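Local coordinates for cysteine desulfurase (Elizabethkingia anophelis NUHP1, PDB 5VPR), which probably catalyses the pyridoxal-phosphate-dependent removal of sulfur from L-cysteine, passing it to a sulfur carrier and leaving L-alanine, at residues 76-80 / 94-98; 86-90 / 217-221; 147-151 / 162-166; 312-318 / 390-396. All blocks are in the same frame, centred on the assembly; numbering follows the deposited sequence.

Contact 1 (76-80 / 94-98)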
loop_
_atom_site.group_PDB
_atom_site.type_symbol
_atom_site.label_atom_id
_atom_site.label_comp_id
_atom_site.label_asym_id
_atom_site.label_seq_id
_atom_site.Cartn_x
_atom_site.Cartn_y
_atom_site.Cartn_z
ATOM N N MET A 76 6.517 -0.397 22.060
ATOM C CA MET A 76 5.727 0.290 21.039
ATOM C C MET A 76 6.463 1.517 20.527
ATOM O O MET A 76 6.426 1.807 19.322
ATOM C CB MET A 76 4.344 0.678 21.579
ATOM C CG MET A 76 3.301 0.835 20.462
ATOM S SD MET A 76 1.660 1.310 21.043
ATOM C CE MET A 76 1.890 3.090 21.197
ATOM N N GLU A 77 7.169 2.233 21.423
ATOM C CA GLU A 77 7.938 3.398 20.994
ATOM C C GLU A 77 9.156 2.989 20.180
ATOM O O GLU A 77 9.536 3.695 19.237
ATOM C CB GLU A 77 8.361 4.258 22.189
ATOM C CG GLU A 77 7.200 4.965 22.893
ATOM C CD GLU A 77 6.275 5.712 21.923
ATOM O OE1 GLU A 77 6.784 6.504 21.097
ATOM O OE2 GLU A 77 5.038 5.505 21.987
ATOM N N ASP A 78 9.787 1.858 20.523
ATOM C CA ASP A 78 10.826 1.309 19.647
ATOM C C ASP A 78 10.276 1.042 18.247
ATOM O O ASP A 78 10.952 1.300 17.239
ATOM C CB ASP A 78 11.391 0.011 20.220
ATOM C CG ASP A 78 12.191 0.221 21.492
ATOM O OD1 ASP A 78 12.614 1.365 21.764
ATOM O OD2 ASP A 78 12.406 -0.779 22.214
ATOM N N ALA A 79 9.057 0.509 18.169
ATOM C CA ALA A 79 8.453 0.228 16.867
ATOM C C ALA A 79 8.190 1.516 16.097
ATOM O O ALA A 79 8.430 1.584 14.881
ATOM C CB ALA A 79 7.156 -0.562 17.035
ATOM N N ARG A 80 7.733 2.559 16.793
ATOM C CA ARG A 80 7.551 3.844 16.126
ATOM C C ARG A 80 8.853 4.335 15.511
ATOM O O ARG A 80 8.852 4.892 14.408
ATOM C CB ARG A 80 7.005 4.893 17.093
ATOM C CG ARG A 80 6.504 6.160 16.364
ATOM C CD ARG A 80 6.070 7.289 17.331
ATOM N NE ARG A 80 5.221 6.847 18.453
ATOM C CZ ARG A 80 3.886 6.838 18.464
ATOM N NH1 ARG A 80 3.185 7.222 17.401
ATOM N NH2 ARG A 80 3.233 6.445 19.559
ATOM N N GLU A 94 6.411 12.446 14.279
ATOM C CA GLU A 94 5.667 12.585 13.033
ATOM C C GLU A 94 5.056 11.268 12.566
ATOM O O GLU A 94 4.297 11.267 11.588
ATOM C CB GLU A 94 6.584 13.166 11.934
ATOM C CG GLU A 94 7.051 14.622 12.232
ATOM C CD GLU A 94 8.098 15.163 11.244
ATOM O OE1 GLU A 94 9.003 14.401 10.839
ATOM O OE2 GLU A 94 8.011 16.360 10.881
ATOM N N VAL A 95 5.357 10.156 13.234
ATOM C CA VAL A 95 4.864 8.839 12.837
ATOM C C VAL A 95 3.679 8.501 13.732
ATOM O O VAL A 95 3.841 8.312 14.943
ATOM C CB VAL A 95 5.967 7.776 12.936
ATOM C CG1 VAL A 95 5.457 6.406 12.446
ATOM C CG2 VAL A 95 7.210 8.212 12.147
ATOM N N LEU A 96 2.481 8.445 13.158
ATOM C CA LEU A 96 1.270 8.125 13.910
ATOM C C LEU A 96 0.804 6.710 13.584
ATOM O O LEU A 96 0.693 6.344 12.410
ATOM C CB LEU A 96 0.144 9.113 13.608
ATOM C CG LEU A 96 0.495 10.601 13.502
ATOM C CD1 LEU A 96 -0.764 11.380 13.132
ATOM C CD2 LEU A 96 1.106 11.147 14.785
ATOM N N PHE A 97 0.510 5.927 14.624
ATOM C CA PHE A 97 -0.090 4.608 14.449
ATOM C C PHE A 97 -1.581 4.747 14.158
ATOM O O PHE A 97 -2.298 5.472 14.857
ATOM C CB PHE A 97 0.116 3.744 15.699
ATOM C CG PHE A 97 1.561 3.379 15.975
ATOM C CD1 PHE A 97 2.211 3.860 17.114
ATOM C CD2 PHE A 97 2.261 2.545 15.108
ATOM C CE1 PHE A 97 3.547 3.520 17.381
ATOM C CE2 PHE A 97 3.592 2.192 15.363
ATOM C CZ PHE A 97 4.240 2.684 16.502
ATOM N N THR A 98 -2.054 4.041 13.132
ATOM C CA THR A 98 -3.485 4.032 12.838
ATOM C C THR A 98 -3.902 2.580 12.689
ATOM O O THR A 98 -3.073 1.678 12.869
ATOM C CB THR A 98 -3.792 4.789 11.546
ATOM O OG1 THR A 98 -3.180 4.077 10.471
ATOM C CG2 THR A 98 -3.199 6.233 11.585
#

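Contact 2 (86-90 / 217-221)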
loop_
_atom_site.group_PDB
_atom_site.type_symbol
_atom_site.label_atom_id
_atom_site.label_comp_id
_atom_site.label_asym_id
_atom_site.label_seq_id
_atom_site.Cartn_x
_atom_site.Cartn_y
_atom_site.Cartn_z
ATOM N N PHE A 86 12.368 3.837 8.675
ATOM C CA PHE A 86 11.944 3.155 7.456
ATOM C C PHE A 86 11.490 4.141 6.380
ATOM O O PHE A 86 11.818 3.967 5.200
ATOM C CB PHE A 86 10.829 2.163 7.815
ATOM C CG PHE A 86 10.357 1.313 6.672
ATOM C CD1 PHE A 86 11.170 0.324 6.140
ATOM C CD2 PHE A 86 9.076 1.472 6.158
ATOM C CE1 PHE A 86 10.716 -0.493 5.102
ATOM C CE2 PHE A 86 8.615 0.664 5.111
ATOM C CZ PHE A 86 9.435 -0.313 4.586
ATOM N N ILE A 87 10.754 5.189 6.758
ATOM C CA ILE A 87 10.299 6.197 5.798
ATOM C C ILE A 87 11.154 7.466 5.843
ATOM O O ILE A 87 10.843 8.444 5.150
ATOM C CB ILE A 87 8.813 6.543 5.998
ATOM C CG1 ILE A 87 8.602 7.277 7.333
ATOM C CG2 ILE A 87 7.938 5.276 5.876
ATOM C CD1 ILE A 87 7.133 7.703 7.573
ATOM N N ASN A 88 12.242 7.460 6.621
ATOM C CA ASN A 88 13.115 8.618 6.813
ATOM C C ASN A 88 12.339 9.862 7.247
ATOM O O ASN A 88 12.600 10.973 6.783
ATOM C CB ASN A 88 13.957 8.924 5.567
ATOM C CG ASN A 88 15.184 9.765 5.906
ATOM O OD1 ASN A 88 15.721 9.645 7.007
ATOM N ND2 ASN A 88 15.614 10.636 4.979
ATOM N N ALA A 89 11.385 9.677 8.157
ATOM C CA ALA A 89 10.801 10.819 8.849
ATOM C C ALA A 89 11.849 11.464 9.754
ATOM O O ALA A 89 12.668 10.781 10.377
ATOM C CB ALA A 89 9.574 10.393 9.675
ATOM N N LYS A 90 11.825 12.798 9.823
ATOM C CA LYS A 90 12.809 13.491 10.643
ATOM C C LYS A 90 12.568 13.266 12.132
ATOM O O LYS A 90 13.529 13.205 12.908
ATOM C CB LYS A 90 12.807 14.986 10.316
ATOM C CG LYS A 90 13.842 15.787 11.075
ATOM C CD LYS A 90 13.962 17.201 10.511
ATOM C CE LYS A 90 14.983 18.021 11.276
ATOM N NZ LYS A 90 15.116 19.377 10.678
ATOM N N ILE A 217 10.916 4.377 0.624
ATOM C CA ILE A 217 10.218 5.639 0.831
ATOM C C ILE A 217 11.136 6.574 1.612
ATOM O O ILE A 217 11.715 6.173 2.627
ATOM C CB ILE A 217 8.894 5.419 1.592
ATOM C CG1 ILE A 217 7.970 4.463 0.830
ATOM C CG2 ILE A 217 8.226 6.758 1.924
ATOM C CD1 ILE A 217 7.613 4.921 -0.556
ATOM N N ASP A 218 11.256 7.820 1.149
ATOM C CA ASP A 218 11.978 8.879 1.861
ATOM C C ASP A 218 11.071 10.105 1.840
ATOM O O ASP A 218 11.074 10.871 0.866
ATOM C CB ASP A 218 13.340 9.179 1.213
ATOM C CG ASP A 218 14.187 10.183 2.013
ATOM O OD1 ASP A 218 13.640 10.997 2.791
ATOM O OD2 ASP A 218 15.429 10.156 1.855
ATOM N N VAL A 219 10.307 10.292 2.921
ATOM C CA VAL A 219 9.330 11.368 2.964
ATOM C C VAL A 219 10.004 12.733 3.024
ATOM O O VAL A 219 9.373 13.737 2.668
ATOM C CB VAL A 219 8.362 11.207 4.158
ATOM C CG1 VAL A 219 7.589 9.866 4.066
ATOM C CG2 VAL A 219 9.118 11.338 5.485
ATOM N N GLN A 220 11.272 12.801 3.457
ATOM C CA GLN A 220 11.968 14.083 3.476
ATOM C C GLN A 220 12.306 14.539 2.066
ATOM O O GLN A 220 12.052 15.695 1.706
ATOM C CB GLN A 220 13.225 14.015 4.352
ATOM C CG GLN A 220 12.886 14.114 5.852
ATOM C CD GLN A 220 14.105 14.233 6.759
ATOM O OE1 GLN A 220 14.684 15.312 6.901
ATOM N NE2 GLN A 220 14.481 13.127 7.397
ATOM N N THR A 221 12.858 13.646 1.238
ATOM C CA THR A 221 13.101 14.042 -0.146
ATOM C C THR A 221 11.799 14.103 -0.941
ATOM O O THR A 221 11.666 14.932 -1.848
ATOM C CB THR A 221 14.110 13.100 -0.811
ATOM O OG1 THR A 221 13.664 11.746 -0.689
ATOM C CG2 THR A 221 15.472 13.236 -0.157
#

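Contact 3 (147-151 / 162-166)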
loop_
_atom_site.group_PDB
_atom_site.type_symbol
_atom_site.label_atom_id
_atom_site.label_comp_id
_atom_site.label_asym_id
_atom_site.label_seq_id
_atom_site.Cartn_x
_atom_site.Cartn_y
_atom_site.Cartn_z
ATOM N N LEU A 147 -14.914 19.501 -5.047
ATOM C CA LEU A 147 -14.020 18.375 -5.288
ATOM C C LEU A 147 -13.689 18.288 -6.772
ATOM O O LEU A 147 -14.579 18.412 -7.620
ATOM C CB LEU A 147 -14.664 17.071 -4.817
ATOM C CG LEU A 147 -13.796 15.813 -4.838
ATOM C CD1 LEU A 147 -12.814 15.810 -3.683
ATOM C CD2 LEU A 147 -14.665 14.565 -4.806
ATOM N N ARG A 148 -12.408 18.093 -7.086
ATOM C CA ARG A 148 -11.955 17.937 -8.460
ATOM C C ARG A 148 -11.118 16.669 -8.564
ATOM O O ARG A 148 -10.348 16.344 -7.657
ATOM C CB ARG A 148 -11.152 19.150 -8.924
ATOM C CG ARG A 148 -11.673 20.459 -8.360
ATOM C CD ARG A 148 -10.966 21.632 -8.975
ATOM N NE ARG A 148 -11.492 21.936 -10.297
ATOM C CZ ARG A 148 -10.988 22.861 -11.106
ATOM N NH1 ARG A 148 -9.932 23.571 -10.733
ATOM N NH2 ARG A 148 -11.537 23.071 -12.292
ATOM N N VAL A 149 -11.282 15.946 -9.667
ATOM C CA VAL A 149 -10.692 14.625 -9.828
ATOM C C VAL A 149 -9.770 14.656 -11.029
ATOM O O VAL A 149 -10.190 15.040 -12.126
ATOM C CB VAL A 149 -11.765 13.539 -9.996
ATOM C CG1 VAL A 149 -11.113 12.158 -10.067
ATOM C CG2 VAL A 149 -12.750 13.610 -8.852
ATOM N N ILE A 150 -8.519 14.271 -10.817
ATOM C CA ILE A 150 -7.577 14.189 -11.938
ATOM C C ILE A 150 -8.006 13.044 -12.854
ATOM O O ILE A 150 -8.180 11.909 -12.379
ATOM C CB ILE A 150 -6.150 13.979 -11.423
ATOM C CG1 ILE A 150 -5.721 15.161 -10.550
ATOM C CG2 ILE A 150 -5.186 13.795 -12.598
ATOM C CD1 ILE A 150 -4.389 14.958 -9.871
ATOM N N PRO A 151 -8.210 13.283 -14.146
ATOM C CA PRO A 151 -8.665 12.204 -15.026
ATOM C C PRO A 151 -7.565 11.186 -15.270
ATOM O O PRO A 151 -6.371 11.465 -15.131
ATOM C CB PRO A 151 -9.039 12.924 -16.328
ATOM C CG PRO A 151 -8.933 14.397 -16.041
ATOM C CD PRO A 151 -8.019 14.549 -14.872
ATOM N N VAL A 162 -3.439 18.598 -16.100
ATOM C CA VAL A 162 -4.612 19.369 -15.711
ATOM C C VAL A 162 -4.315 20.252 -14.499
ATOM O O VAL A 162 -4.940 21.307 -14.321
ATOM C CB VAL A 162 -5.801 18.420 -15.465
ATOM C CG1 VAL A 162 -5.799 17.868 -14.043
ATOM C CG2 VAL A 162 -7.096 19.121 -15.779
ATOM N N LEU A 163 -3.347 19.858 -13.660
ATOM C CA LEU A 163 -2.987 20.674 -12.500
ATOM C C LEU A 163 -2.511 22.058 -12.917
ATOM O O LEU A 163 -2.697 23.023 -12.172
ATOM C CB LEU A 163 -1.909 19.971 -11.674
ATOM C CG LEU A 163 -2.286 18.589 -11.119
ATOM C CD1 LEU A 163 -1.139 17.961 -10.337
ATOM C CD2 LEU A 163 -3.514 18.711 -10.256
ATOM N N ASP A 164 -1.916 22.173 -14.107
ATOM C CA ASP A 164 -1.436 23.463 -14.592
ATOM C C ASP A 164 -2.555 24.492 -14.679
ATOM O O ASP A 164 -2.305 25.692 -14.514
ATOM C CB ASP A 164 -0.762 23.293 -15.954
ATOM C CG ASP A 164 0.591 22.603 -15.860
ATOM O OD1 ASP A 164 1.063 22.357 -14.726
ATOM O OD2 ASP A 164 1.184 22.310 -16.921
ATOM N N GLU A 165 -3.792 24.051 -14.917
ATOM C CA GLU A 165 -4.943 24.948 -14.953
ATOM C C GLU A 165 -5.734 24.983 -13.648
ATOM O O GLU A 165 -6.306 26.028 -13.316
ATOM C CB GLU A 165 -5.880 24.556 -16.105
ATOM N N TRP A 166 -5.767 23.879 -12.888
ATOM C CA TRP A 166 -6.596 23.804 -11.685
ATOM C C TRP A 166 -5.955 24.446 -10.455
ATOM O O TRP A 166 -6.670 24.980 -9.601
ATOM C CB TRP A 166 -6.916 22.350 -11.343
ATOM C CG TRP A 166 -7.823 21.665 -12.298
ATOM C CD1 TRP A 166 -8.404 22.196 -13.412
ATOM C CD2 TRP A 166 -8.261 20.303 -12.224
ATOM N NE1 TRP A 166 -9.174 21.244 -14.041
ATOM C CE2 TRP A 166 -9.109 20.077 -13.326
ATOM C CE3 TRP A 166 -8.022 19.256 -11.330
ATOM C CZ2 TRP A 166 -9.712 18.843 -13.560
ATOM C CZ3 TRP A 166 -8.623 18.029 -11.566
ATOM C CH2 TRP A 166 -9.458 17.837 -12.669
#

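Contact 4 (312-318 / 390-396)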
loop_
_atom_site.group_PDB
_atom_site.type_symbol
_atom_site.label_atom_id
_atom_site.label_comp_id
_atom_site.label_asym_id
_atom_site.label_seq_id
_atom_site.Cartn_x
_atom_site.Cartn_y
_atom_site.Cartn_z
ATOM N N GLU A 312 11.216 -8.269 -7.543
ATOM C CA GLU A 312 9.836 -8.076 -7.981
ATOM C C GLU A 312 9.784 -7.506 -9.387
ATOM O O GLU A 312 8.909 -7.876 -10.181
ATOM C CB GLU A 312 9.087 -7.167 -6.995
ATOM C CG GLU A 312 8.731 -7.892 -5.708
ATOM C CD GLU A 312 7.950 -7.044 -4.692
ATOM O OE1 GLU A 312 7.503 -7.620 -3.683
ATOM O OE2 GLU A 312 7.793 -5.824 -4.881
ATOM N N HIS A 313 10.710 -6.605 -9.715
ATOM C CA HIS A 313 10.773 -6.111 -11.080
ATOM C C HIS A 313 11.084 -7.238 -12.064
ATOM O O HIS A 313 10.563 -7.246 -13.187
ATOM C CB HIS A 313 11.813 -4.998 -11.175
ATOM C CG HIS A 313 12.026 -4.491 -12.565
ATOM N ND1 HIS A 313 12.838 -5.135 -13.475
ATOM C CD2 HIS A 313 11.534 -3.403 -13.203
ATOM C CE1 HIS A 313 12.836 -4.465 -14.613
ATOM N NE2 HIS A 313 12.055 -3.408 -14.474
ATOM N N ALA A 314 11.916 -8.203 -11.667
ATOM C CA ALA A 314 12.204 -9.316 -12.568
ATOM C C ALA A 314 11.004 -10.255 -12.690
ATOM O O ALA A 314 10.732 -10.791 -13.772
ATOM C CB ALA A 314 13.444 -10.067 -12.090
ATOM N N LEU A 315 10.270 -10.464 -11.593
ATOM C CA LEU A 315 9.043 -11.258 -11.659
ATOM C C LEU A 315 8.048 -10.627 -12.619
ATOM O O LEU A 315 7.451 -11.309 -13.459
ATOM C CB LEU A 315 8.424 -11.382 -10.268
ATOM C CG LEU A 315 9.168 -12.229 -9.238
ATOM C CD1 LEU A 315 8.473 -12.122 -7.883
ATOM C CD2 LEU A 315 9.225 -13.676 -9.694
ATOM N N LEU A 316 7.882 -9.311 -12.516
ATOM C CA LEU A 316 6.912 -8.596 -13.332
ATOM C C LEU A 316 7.264 -8.687 -14.809
ATOM O O LEU A 316 6.417 -9.027 -15.643
ATOM C CB LEU A 316 6.849 -7.138 -12.871
ATOM C CG LEU A 316 5.818 -6.209 -13.507
ATOM C CD1 LEU A 316 4.462 -6.734 -13.200
ATOM C CD2 LEU A 316 5.947 -4.792 -12.963
ATOM N N GLU A 317 8.519 -8.394 -15.155
ATOM C CA GLU A 317 8.931 -8.468 -16.554
ATOM C C GLU A 317 8.740 -9.876 -17.113
ATOM O O GLU A 317 8.255 -10.048 -18.239
ATOM C CB GLU A 317 10.387 -8.025 -16.694
ATOM N N TYR A 318 9.118 -10.893 -16.338
ATOM C CA TYR A 318 8.989 -12.273 -16.798
ATOM C C TYR A 318 7.525 -12.643 -17.006
ATOM O O TYR A 318 7.156 -13.209 -18.041
ATOM C CB TYR A 318 9.651 -13.216 -15.791
ATOM C CG TYR A 318 9.613 -14.676 -16.181
ATOM C CD1 TYR A 318 8.826 -15.592 -15.482
ATOM C CD2 TYR A 318 10.369 -15.140 -17.248
ATOM C CE1 TYR A 318 8.807 -16.941 -15.848
ATOM C CE2 TYR A 318 10.351 -16.459 -17.612
ATOM C CZ TYR A 318 9.575 -17.356 -16.918
ATOM O OH TYR A 318 9.582 -18.672 -17.315
ATOM N N PHE A 390 2.551 -9.525 -7.169
ATOM C CA PHE A 390 3.712 -10.222 -6.641
ATOM C C PHE A 390 4.175 -9.637 -5.313
ATOM O O PHE A 390 4.011 -8.440 -5.037
ATOM C CB PHE A 390 4.850 -10.187 -7.664
ATOM C CG PHE A 390 4.457 -10.746 -8.996
ATOM C CD1 PHE A 390 4.226 -12.105 -9.142
ATOM C CD2 PHE A 390 4.284 -9.920 -10.090
ATOM C CE1 PHE A 390 3.847 -12.638 -10.360
ATOM C CE2 PHE A 390 3.912 -10.451 -11.317
ATOM C CZ PHE A 390 3.689 -11.811 -11.448
ATOM N N ALA A 391 4.739 -10.516 -4.486
ATOM C CA ALA A 391 5.450 -10.163 -3.265
ATOM C C ALA A 391 6.817 -10.837 -3.315
ATOM O O ALA A 391 7.157 -11.518 -4.288
ATOM C CB ALA A 391 4.658 -10.562 -2.008
ATOM N N VAL A 392 7.600 -10.663 -2.249
ATOM C CA VAL A 392 9.009 -11.051 -2.295
ATOM C C VAL A 392 9.181 -12.562 -2.376
ATOM O O VAL A 392 10.198 -13.044 -2.884
ATOM C CB VAL A 392 9.744 -10.467 -1.076
ATOM C CG1 VAL A 392 9.268 -11.144 0.217
ATOM C CG2 VAL A 392 11.250 -10.595 -1.251
ATOM N N TYR A 393 8.208 -13.338 -1.897
ATOM C CA TYR A 393 8.353 -14.785 -1.836
ATOM C C TYR A 393 7.923 -15.489 -3.121
ATOM O O TYR A 393 8.079 -16.711 -3.220
ATOM C CB TYR A 393 7.555 -15.346 -0.647
ATOM C CG TYR A 393 6.216 -14.673 -0.444
ATOM C CD1 TYR A 393 5.966 -13.912 0.697
ATOM C CD2 TYR A 393 5.205 -14.783 -1.397
ATOM C CE1 TYR A 393 4.739 -13.280 0.892
ATOM C CE2 TYR A 393 3.971 -14.158 -1.214
ATOM C CZ TYR A 393 3.750 -13.401 -0.067
ATOM O OH TYR A 393 2.539 -12.759 0.121
ATOM N N ASN A 394 7.390 -14.761 -4.099
ATOM C CA ASN A 394 6.950 -15.400 -5.330
ATOM C C ASN A 394 8.148 -15.747 -6.216
ATOM O O ASN A 394 9.224 -15.145 -6.117
ATOM C CB ASN A 394 5.960 -14.504 -6.065
ATOM C CG ASN A 394 4.658 -14.349 -5.308
ATOM O OD1 ASN A 394 4.160 -13.236 -5.112
ATOM N ND2 ASN A 394 4.095 -15.474 -4.873
ATOM N N THR A 395 7.958 -16.747 -7.083
ATOM C CA THR A 395 9.045 -17.321 -7.859
ATOM C C THR A 395 8.724 -17.330 -9.353
ATOM O O THR A 395 7.566 -17.260 -9.770
ATOM C CB THR A 395 9.352 -18.764 -7.419
ATOM O OG1 THR A 395 8.267 -19.610 -7.813
ATOM C CG2 THR A 395 9.534 -18.852 -5.916
ATOM N N PHE A 396 9.776 -17.441 -10.164
ATOM C CA PHE A 396 9.565 -17.631 -11.595
ATOM C C PHE A 396 8.831 -18.942 -11.873
ATOM O O PHE A 396 7.994 -19.012 -12.780
ATOM C CB PHE A 396 10.903 -17.576 -12.333
ATOM C CG PHE A 396 11.621 -16.270 -12.166
ATOM C CD1 PHE A 396 11.195 -15.140 -12.851
ATOM C CD2 PHE A 396 12.710 -16.163 -11.314
ATOM C CE1 PHE A 396 11.845 -13.927 -12.694
ATOM C CE2 PHE A 396 13.365 -14.949 -11.146
ATOM C CZ PHE A 396 12.933 -13.831 -11.838
#

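Contact 1 (76-80 / 94-98)
The guanidinium group of R80 has a corner of the F97 ring, CE1, over one face, 3.5 Å from CZ of R80, while the carboxylate of E77 and the carbonyl of V95 meet its edge. The two planes are inclined at 55°, so this is a slanted contact and not a flat stack. At the edge, R80 NH1 donates to V95 O over 2.8 Å, within both the guanidinium and the carbonyl plane. E77, one helical turn before R80, is gripped side-on: NE bonds to OE1, and NH2 runs almost straight to the syn lone pair of OE2. These bonds hold the guanidinium against rotation. The chain bends at chi3 (-46°), which brings the charged end back alongside CE1 and CD1 of F97 after its CG has passed V95 CB at 3.8 Å. The end of the F97 ring pushes in toward the helix backbone, its CZ lying 3.7 Å from M76 O. M76 adds an oblique Met-aromatic contact, with SD 5.2 Å from the ring centroid of F97. A second carboxylate, that of E281, forms a salt bridge with R80 NH1 and also accepts from F97 N, so the buried charge is probably well compensated. Helix 67-87 thus covers strand 95-98, outermost within this chain in the mixed sheet; F97 also touches I242 of the adjoining strand 241-245 and N290 of helix 287-303.

Contact 2 (86-90 / 217-221)
V219 N donates to I87 O over 2.9 Å in a nearly straight bond, and the touching parts of 86-90 and 217-221 run almost parallel, their end-to-end directions 7° apart. Two CA-H...O contacts accompany this bond, I87 CA to I217 O and D218 CA to I87 O, so the backbones lie close where the segments meet. Alongside this bond, CB of I87 rests 4.0 Å from CG1 of V219 and beside CG2 of I217, while V219 CG2 continues along the chain to A89. The segments meet at two helix ends. N88, with positive phi, is the C-prime residue of a Schellman motif that finishes helix 67-87, and D218 is the N-cap of helix 219-222. The two residues are joined directly: N88 ND2 donates to D218 OD1 at 3.0 Å, with a weak second bond to OD2. Their side chains lie alongside each other and point the same way, both with CG anti to the backbone N, but the amide and carboxylate planes are turned 76° apart. N88 ND2 reaches OD1 from above the carboxylate plane, and T221 N reaches it from the opposite face in the capping bond. Q220 crosses N88 at about a right angle and sends NE2 to N88 O over 2.9 Å, arriving well above the carbonyl plane; its amide also passes K90 CB, at 3.8 Å from NE2. I87, A89 and V219 all touch Y244 of strand 241-245, while F86 reaches M300 of helix 287-303 and makes a cation-pi contact with R305.

Contact 3 (147-151 / 162-166)
Strand residues R148 and I150 lie nearest to W166 and V162, the CA atoms being 8.6 Å apart for R148 and W166 and 7.1 Å for I150 and V162. The helical turn leading to W166 is tightened by V162 O, which accepts from both E165 N and W166 N. Into the wedge between the backbones goes the indole of W166, and R148 folds over one of its faces. The guanidinium lies almost flat on the five-membered ring, its CZ 3.6 Å from that ring's centroid in a cation-pi stack, with the planes inclined at 27°. A bend at chi3 (79°) turns the arginine back over the indole instead of letting it run straight on. Nearer the backbone, CB of the same R148 sits 4.2 Å from the centroid of the six-membered ring of W166, a CH-pi contact that extends the cover along the indole. V162 CG2 comes against the opposite face, near the rim, and the far edge of the six-membered ring is directed at the backbone of V149 and I150. Past the indole the contact is aliphatic: I150 CD1 meets L163 CD2 at 3.9 Å, the two side chains crossing at about a right angle, and P151 CD meets V162 CG1 at 4.1 Å. Strand 146-150 is the outermost, within this chain, on its side of the mixed sheet and pairs with strand 121-125, whose E121 forms a salt bridge with R148 NH1 and whose I123 touches W166. Helix 163-166 lies on the beta-alpha-beta crossover from this strand past 121-125 to the parallel strand 171-177.

Contact 4 (312-318 / 390-396)
A type I beta turn from A391 to N394, followed by the N-cap residue T395, carries the chain from strand 386-389 into helix 396-413, and helix 305-324 packs against this link and the first residue of that helix through L315 and Y318. L315 enters the concave side of this link. Its CD1 lies 3.6 Å from N394 O and near CB of both N394 and F390, and its CD2 sits over the face of the F396 ring, 4.1 Å from the centroid. The chi1 of L315 (-69°) sets CG anti to the carbonyl carbon, and the fork beyond it divides its methyls between the turn and the ring. F396 then turns its edge to the face of Y318 in an offset edge-to-face pair, the planes 88° apart and the centroids of the two rings 5.4 Å apart. A314 completes the bed for F396, its CB touching CZ of that ring at 3.8 Å. On the other side of L315, the F390 ring has L315 CB over one face, and its CE2 comes 4.2 Å from CD1 of L316. The turn itself is braced by A391 N, which donates to N394 OD1 over 2.9 Å. E312 extends along the start of the turn, where OE1 comes close to A391 CA. Cohesion between these two segments therefore rests on aliphatic and aromatic packing, although H311 of the same helix is hydrogen-bonded to N394 O through NE2; E312 OE2, Y318 OH and T395 OG1 bond outside the two segments, to H214, D400 and the backbone N of E398.

Overall arrangement
Contacts 1 and 2 work as neighbours: both use helix 67-87, their centres are 14 Å apart, and V95 CG2 of one touches A89 CB of the other at 4.1 Å. Contact 3 reaches the same mixed sheet at its opposite outer strand, its centre 34 Å from that of contact 1. Contact 4 belongs to the C-terminal part of the chain, yet its nearest atoms come within about 11 Å of contact 2. The pyridoxal phosphate is held covalently by K233, and the residues next in sequence connect this site to contacts 2 and 4: F86 of contact 2 touches M234, while V392 of contact 4 hydrogen-bonds through its backbone N to the hydroxyl of Y235.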